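Local coordinates for protein phosphatase Slingshot homolog 2 (Homo sapiens, PDB 2NT2), which dephosphorylates phosphotyrosine, phosphoserine and phosphothreonine in proteins, activates the actin-depolymerizing factor cofilin by removing its phosphate and thereby regulates actin filament dynamics, at residues V11-E16 with R94-V99; L34-E39 with C84-K89. The protein carries 1 engineered substitution. All coordinates share one frame; numbering follows the deposited sequence.

Contact 1 (V11-E16 with R94-V99). With SO4 (sulfate ion), chain D.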
loop_
_atom_site.group_PDB
_atom_site.type_symbol
_atom_site.label_atom_id
_atom_site.label_comp_id
_atom_site.label_asym_id
_atom_site.label_seq_id
_atom_site.Cartn_x
_atom_site.Cartn_y
_atom_site.Cartn_z
ATOM N N VAL A 11 -0.472 -9.255 -1.481
ATOM C CA VAL A 11 -0.492 -7.897 -0.925
ATOM C C VAL A 11 -1.015 -7.876 0.505
ATOM O O VAL A 11 -2.120 -8.350 0.778
ATOM C CB VAL A 11 -1.348 -6.923 -1.756
ATOM C CG1 VAL A 11 -1.391 -5.540 -1.114
ATOM C CG2 VAL A 11 -0.840 -6.827 -3.186
ATOM N N PHE A 12 -0.233 -7.285 1.405
ATOM C CA PHE A 12 -0.701 -7.033 2.765
ATOM C C PHE A 12 -0.742 -5.528 3.027
ATOM O O PHE A 12 0.114 -4.803 2.522
ATOM C CB PHE A 12 0.187 -7.717 3.807
ATOM C CG PHE A 12 -0.134 -9.193 4.004
ATOM C CD1 PHE A 12 0.449 -10.155 3.198
ATOM C CD2 PHE A 12 -1.018 -9.592 4.993
ATOM C CE1 PHE A 12 0.155 -11.496 3.372
ATOM C CE2 PHE A 12 -1.322 -10.927 5.172
ATOM C CZ PHE A 12 -0.736 -11.883 4.360
ATOM N N LEU A 13 -1.709 -5.114 3.824
ATOM C CA LEU A 13 -1.838 -3.727 4.269
ATOM C C LEU A 13 -1.649 -3.630 5.779
ATOM O O LEU A 13 -2.343 -4.324 6.534
ATOM C CB LEU A 13 -3.210 -3.195 3.840
ATOM C CG LEU A 13 -3.501 -1.732 4.182
ATOM C CD1 LEU A 13 -2.513 -0.832 3.460
ATOM C CD2 LEU A 13 -4.940 -1.371 3.837
ATOM N N GLY A 14 -0.721 -2.802 6.263
ATOM C CA GLY A 14 -0.426 -2.804 7.690
ATOM C C GLY A 14 0.207 -1.545 8.233
ATOM O O GLY A 14 0.230 -0.488 7.606
ATOM N N SER A 15 0.753 -1.643 9.447
ATOM C CA SER A 15 1.345 -0.514 10.146
ATOM C C SER A 15 2.847 -0.685 10.336
ATOM O O SER A 15 3.437 -1.688 9.935
ATOM C CB SER A 15 0.676 -0.328 11.516
ATOM O OG SER A 15 0.867 -1.478 12.330
ATOM N N GLU A 16 3.459 0.312 10.982
ATOM C CA GLU A 16 4.884 0.239 11.279
ATOM C C GLU A 16 5.181 -0.883 12.264
ATOM O O GLU A 16 6.246 -1.497 12.211
ATOM C CB GLU A 16 5.405 1.569 11.830
ATOM C CG GLU A 16 4.764 2.013 13.133
ATOM C CD GLU A 16 5.647 2.984 13.895
ATOM O OE1 GLU A 16 5.132 4.008 14.386
ATOM O OE2 GLU A 16 6.863 2.724 13.997
ATOM N N ARG A 94 -1.904 6.644 4.101
ATOM C CA ARG A 94 -0.918 6.535 3.022
ATOM C C ARG A 94 -0.879 5.129 2.434
ATOM O O ARG A 94 -0.856 4.940 1.214
ATOM C CB ARG A 94 0.470 6.920 3.529
ATOM C CG ARG A 94 0.657 8.408 3.799
ATOM C CD ARG A 94 1.990 8.653 4.497
ATOM N NE ARG A 94 1.943 8.272 5.906
ATOM C CZ ARG A 94 2.958 8.393 6.750
ATOM N NH1 ARG A 94 4.120 8.882 6.347
ATOM N NH2 ARG A 94 2.792 8.013 8.012
ATOM N N SER A 95 -0.846 4.121 3.302
ATOM C CA SER A 95 -0.791 2.736 2.860
ATOM C C SER A 95 -2.117 2.300 2.238
ATOM O O SER A 95 -2.105 1.685 1.173
ATOM C CB SER A 95 -0.411 1.810 4.012
ATOM O OG SER A 95 -1.158 2.070 5.183
ATOM N N ALA A 96 -3.225 2.627 2.907
ATOM C CA ALA A 96 -4.540 2.197 2.431
ATOM C C ALA A 96 -4.824 2.744 1.032
ATOM O O ALA A 96 -5.215 1.988 0.145
ATOM C CB ALA A 96 -5.650 2.588 3.387
ATOM N N SER A 97 -4.600 4.043 0.857
ATOM C CA SER A 97 -4.822 4.711 -0.412
ATOM C C SER A 97 -4.024 4.052 -1.532
ATOM O O SER A 97 -4.552 3.777 -2.607
ATOM C CB SER A 97 -4.426 6.189 -0.320
ATOM O OG SER A 97 -4.864 6.757 0.898
ATOM N N THR A 98 -2.745 3.812 -1.263
ATOM C CA THR A 98 -1.871 3.167 -2.236
ATOM C C THR A 98 -2.426 1.813 -2.660
ATOM O O THR A 98 -2.489 1.492 -3.843
ATOM C CB THR A 98 -0.454 2.966 -1.664
ATOM O OG1 THR A 98 0.125 4.242 -1.382
ATOM C CG2 THR A 98 0.437 2.290 -2.695
ATOM N N VAL A 99 -2.856 1.034 -1.671
ATOM C CA VAL A 99 -3.424 -0.283 -1.954
ATOM C C VAL A 99 -4.692 -0.163 -2.789
ATOM O O VAL A 99 -4.925 -0.935 -3.719
ATOM C CB VAL A 99 -3.727 -1.065 -0.665
ATOM C CG1 VAL A 99 -4.615 -2.256 -0.979
ATOM C CG2 VAL A 99 -2.447 -1.521 0.015
HETATM S S SO4 D . -0.809 6.575 7.957
HETATM O O1 SO4 D . 0.292 6.220 8.840
HETATM O O2 SO4 D . -1.745 7.480 8.621
HETATM O O3 SO4 D . -0.286 7.244 6.762
HETATM O O4 SO4 D . -1.517 5.354 7.559
#
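Leu13, on strand 11-14 of the dual-specificity phosphatase sheet, rests on Ser95, Ala96 and Val99 in the first turns of helix 94-107, the helix that follows the phosphate-binding P-loop of the protein tyrosine phosphatase fold. Strand and helix run nearly antiparallel, at 153°. CG of Leu13 stands anti to the backbone N (chi1 -178°), and its two methyls part: CD1 presses against Ser95 CB at 3.4 Å, tighter than usual for two carbons, and also meets Val99 CG2 at 3.5 Å, while CD2 lies 4.0 Å from Ala96 CB. Val11 CG1 adds a looser contact to Val99 CG2, and the valine and leucine methyls make an apolar patch beside the serine.

At the start of the helix Arg94 curls round one oxygen of the bound sulfate. The chain bends at chi3 (-76°), and CB, CG and CD line the approach to O3 while Arg94 NE donates to the same sulfate oxygen over 2.6 Å; the backbone N of Arg94 is a second donor to O3. Arg94 NH2 reaches sulfate O1 at 3.2 Å and also forms a salt bridge with Glu39 OE1. An alanine here, keeping only the backbone N-H to O3, would probably leave the anion more loosely gripped and Glu39 without its positive mate. Ser95 OG, hydrogen-bonded to OG of the engineered Ser88, comes within 3.8 Å of Gly14 O without bonding to it.

Contact 2 (L34-E39 with C84-K89). Engineered in segment 84-89: Ser88 (natural residue Cys). With SO4 (sulfate ion), chain D.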
loop_
_atom_site.group_PDB
_atom_site.type_symbol
_atom_site.label_atom_id
_atom_site.label_comp_id
_atom_site.label_asym_id
_atom_site.label_seq_id
_atom_site.Cartn_x
_atom_site.Cartn_y
_atom_site.Cartn_z
ATOM N N LEU A 34 6.767 -2.405 0.892
ATOM C CA LEU A 34 6.446 -1.066 0.434
ATOM C C LEU A 34 6.139 -0.167 1.637
ATOM O O LEU A 34 5.078 -0.231 2.255
ATOM C CB LEU A 34 5.274 -1.090 -0.538
ATOM C CG LEU A 34 4.926 0.225 -1.237
ATOM C CD1 LEU A 34 6.176 0.913 -1.757
ATOM C CD2 LEU A 34 3.932 -0.031 -2.364
ATOM N N ASN A 35 7.138 0.639 1.962
ATOM C CA ASN A 35 7.106 1.575 3.070
ATOM C C ASN A 35 6.725 2.970 2.578
ATOM O O ASN A 35 7.575 3.698 2.073
ATOM C CB ASN A 35 8.482 1.593 3.738
ATOM C CG ASN A 35 8.520 2.441 4.988
ATOM O OD1 ASN A 35 7.616 3.240 5.220
ATOM N ND2 ASN A 35 9.573 2.251 5.777
ATOM N N VAL A 36 5.454 3.312 2.718
ATOM C CA VAL A 36 4.878 4.556 2.236
ATOM C C VAL A 36 4.968 5.660 3.281
ATOM O O VAL A 36 3.965 6.277 3.655
ATOM C CB VAL A 36 3.397 4.361 1.841
ATOM C CG1 VAL A 36 2.933 5.506 0.948
ATOM C CG2 VAL A 36 3.203 3.034 1.131
ATOM N N THR A 37 6.171 5.883 3.808
ATOM C CA THR A 37 6.397 6.900 4.818
ATOM C C THR A 37 7.723 7.624 4.568
ATOM O O THR A 37 8.599 7.091 3.888
ATOM C CB THR A 37 6.444 6.361 6.259
ATOM O OG1 THR A 37 7.782 5.931 6.567
ATOM C CG2 THR A 37 5.531 5.172 6.487
ATOM N N ARG A 38 7.839 8.799 5.165
ATOM C CA ARG A 38 9.099 9.518 5.254
ATOM C C ARG A 38 9.786 9.235 6.594
ATOM O O ARG A 38 11.015 9.152 6.643
ATOM C CB ARG A 38 8.884 11.028 5.112
ATOM C CG ARG A 38 10.155 11.836 5.368
ATOM C CD ARG A 38 10.806 12.268 4.064
ATOM N NE ARG A 38 12.159 11.740 3.924
ATOM C CZ ARG A 38 12.840 11.648 2.796
ATOM N NH1 ARG A 38 12.313 12.054 1.649
ATOM N NH2 ARG A 38 14.066 11.141 2.807
ATOM N N GLU A 39 8.984 9.100 7.638
ATOM C CA GLU A 39 9.419 9.065 9.023
ATOM C C GLU A 39 9.624 7.680 9.613
ATOM O O GLU A 39 10.196 7.503 10.692
ATOM C CB GLU A 39 8.382 9.836 9.864
ATOM C CG GLU A 39 7.108 9.063 10.155
ATOM C CD GLU A 39 6.029 9.237 9.107
ATOM O OE1 GLU A 39 4.832 9.094 9.444
ATOM O OE2 GLU A 39 6.343 9.512 7.931
ATOM N N CYS A 84 3.920 -8.912 -0.614
ATOM C CA CYS A 84 4.345 -7.546 -0.324
ATOM C C CYS A 84 3.535 -6.957 0.823
ATOM O O CYS A 84 2.312 -7.081 0.853
ATOM C CB CYS A 84 4.209 -6.689 -1.583
ATOM S SG CYS A 84 4.724 -4.964 -1.435
ATOM N N LEU A 85 4.226 -6.331 1.771
ATOM C CA LEU A 85 3.560 -5.571 2.819
ATOM C C LEU A 85 3.499 -4.092 2.448
ATOM O O LEU A 85 4.509 -3.394 2.360
ATOM C CB LEU A 85 4.262 -5.749 4.167
ATOM C CG LEU A 85 3.860 -4.755 5.267
ATOM C CD1 LEU A 85 2.420 -4.986 5.693
ATOM C CD2 LEU A 85 4.803 -4.853 6.456
ATOM N N VAL A 86 2.286 -3.582 2.233
ATOM C CA VAL A 86 2.168 -2.132 2.096
ATOM C C VAL A 86 1.842 -1.534 3.466
ATOM O O VAL A 86 0.804 -1.856 4.037
ATOM C CB VAL A 86 1.113 -1.684 1.082
ATOM C CG1 VAL A 86 1.384 -0.227 0.706
ATOM C CG2 VAL A 86 1.121 -2.571 -0.150
ATOM N N HIS A 87 2.746 -0.702 3.976
ATOM C CA HIS A 87 2.546 -0.138 5.311
ATOM C C HIS A 87 2.884 1.349 5.355
ATOM O O HIS A 87 3.618 1.878 4.525
ATOM C CB HIS A 87 3.336 -0.908 6.360
ATOM C CG HIS A 87 4.800 -0.629 6.439
ATOM N ND1 HIS A 87 5.329 0.291 7.317
ATOM C CD2 HIS A 87 5.859 -1.142 5.771
ATOM C CE1 HIS A 87 6.643 0.335 7.184
ATOM N NE2 HIS A 87 6.993 -0.526 6.248
ATOM N N SER A 88 2.279 2.000 6.341
ATOM C CA SER A 88 2.557 3.381 6.704
ATOM C C SER A 88 2.910 3.435 8.188
ATOM O O SER A 88 3.494 2.485 8.715
ATOM C CB SER A 88 1.362 4.275 6.379
ATOM O OG SER A 88 0.155 3.727 6.881
ATOM N N LYS A 89 2.535 4.509 8.869
ATOM C CA LYS A 89 2.620 4.489 10.333
ATOM C C LYS A 89 1.408 3.768 10.922
ATOM O O LYS A 89 1.558 2.857 11.727
ATOM C CB LYS A 89 2.739 5.900 10.895
ATOM C CG LYS A 89 2.325 6.046 12.351
ATOM C CD LYS A 89 3.238 6.979 13.118
ATOM C CE LYS A 89 2.939 6.931 14.608
ATOM N NZ LYS A 89 4.161 7.152 15.428
HETATM S S SO4 D . -0.809 6.575 7.957
HETATM O O1 SO4 D . 0.292 6.220 8.840
HETATM O O2 SO4 D . -1.745 7.480 8.621
HETATM O O3 SO4 D . -0.286 7.244 6.762
HETATM O O4 SO4 D . -1.517 5.354 7.559
#
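Leu34 and Asn35 pair in parallel with Val86 and His87 at the centre of the sheet. Three backbone bonds of 2.9 Å, Leu34 N to Leu85 O, His87 N to Leu34 O and Val36 N to His87 O, zip the strands together up to the point where both run out into loops.

On one face of the sheet Asn35 lies against the imidazole of His87. Its CB is 3.6 Å from NE2 of His87. CG stands anti to the backbone N (chi1 -175°) and touches both NE2 and CE1. At the tip OD1 is 3.6 Å from CE1 of His87, and ND2, also against CE1 at 3.8 Å, is hydrogen-bonded to Ile40 O. Amide and ring planes are 36° apart, so the two flat groups meet obliquely. Asn35 CA sits over the ring face in a CH-pi contact, 4.2 Å from the centroid. The rotation of the ring is fixed from its other nitrogen: ND1 donates to Ser88 O over 3.2 Å at 159°, close to the ring plane.

On the opposite face Val36 CG2 meets Val86 CG1 at 3.8 Å, and Leu34 lies side by side with Val86. Val36 is also the centre of an inverse gamma turn, past which Thr37 CG2 packs against Ser88 CA at 3.5 Å. Ser88 is engineered, replacing the cysteine that forms the phosphocysteine intermediate. A histidine ending the strand, its ring anchored to the first residue of a loop that holds an oxyanion, here a sulfate, is the signature HCX5R entry to the tyrosine phosphatase active site.

After strand 5-8 the chain lays down strand 11-14, then strand 30-35 with its loop to residue 39. After strand 49-52 and helix 67-79 it returns as strand 83-87, where contact 2 closes the inner loop by inserting that strand beside 30-35. The P-loop leads directly on to helix 94-107, and contact 1 closes the wider loop, so contact 2 sits within contact 1. Strand 83-87 joins them laterally, since Phe12 probably hydrogen-bonds through its backbone to Cys84 and Val86. Together they tie three neighbouring parallel strands to the helix that starts at the active site, and both border the same sulfate.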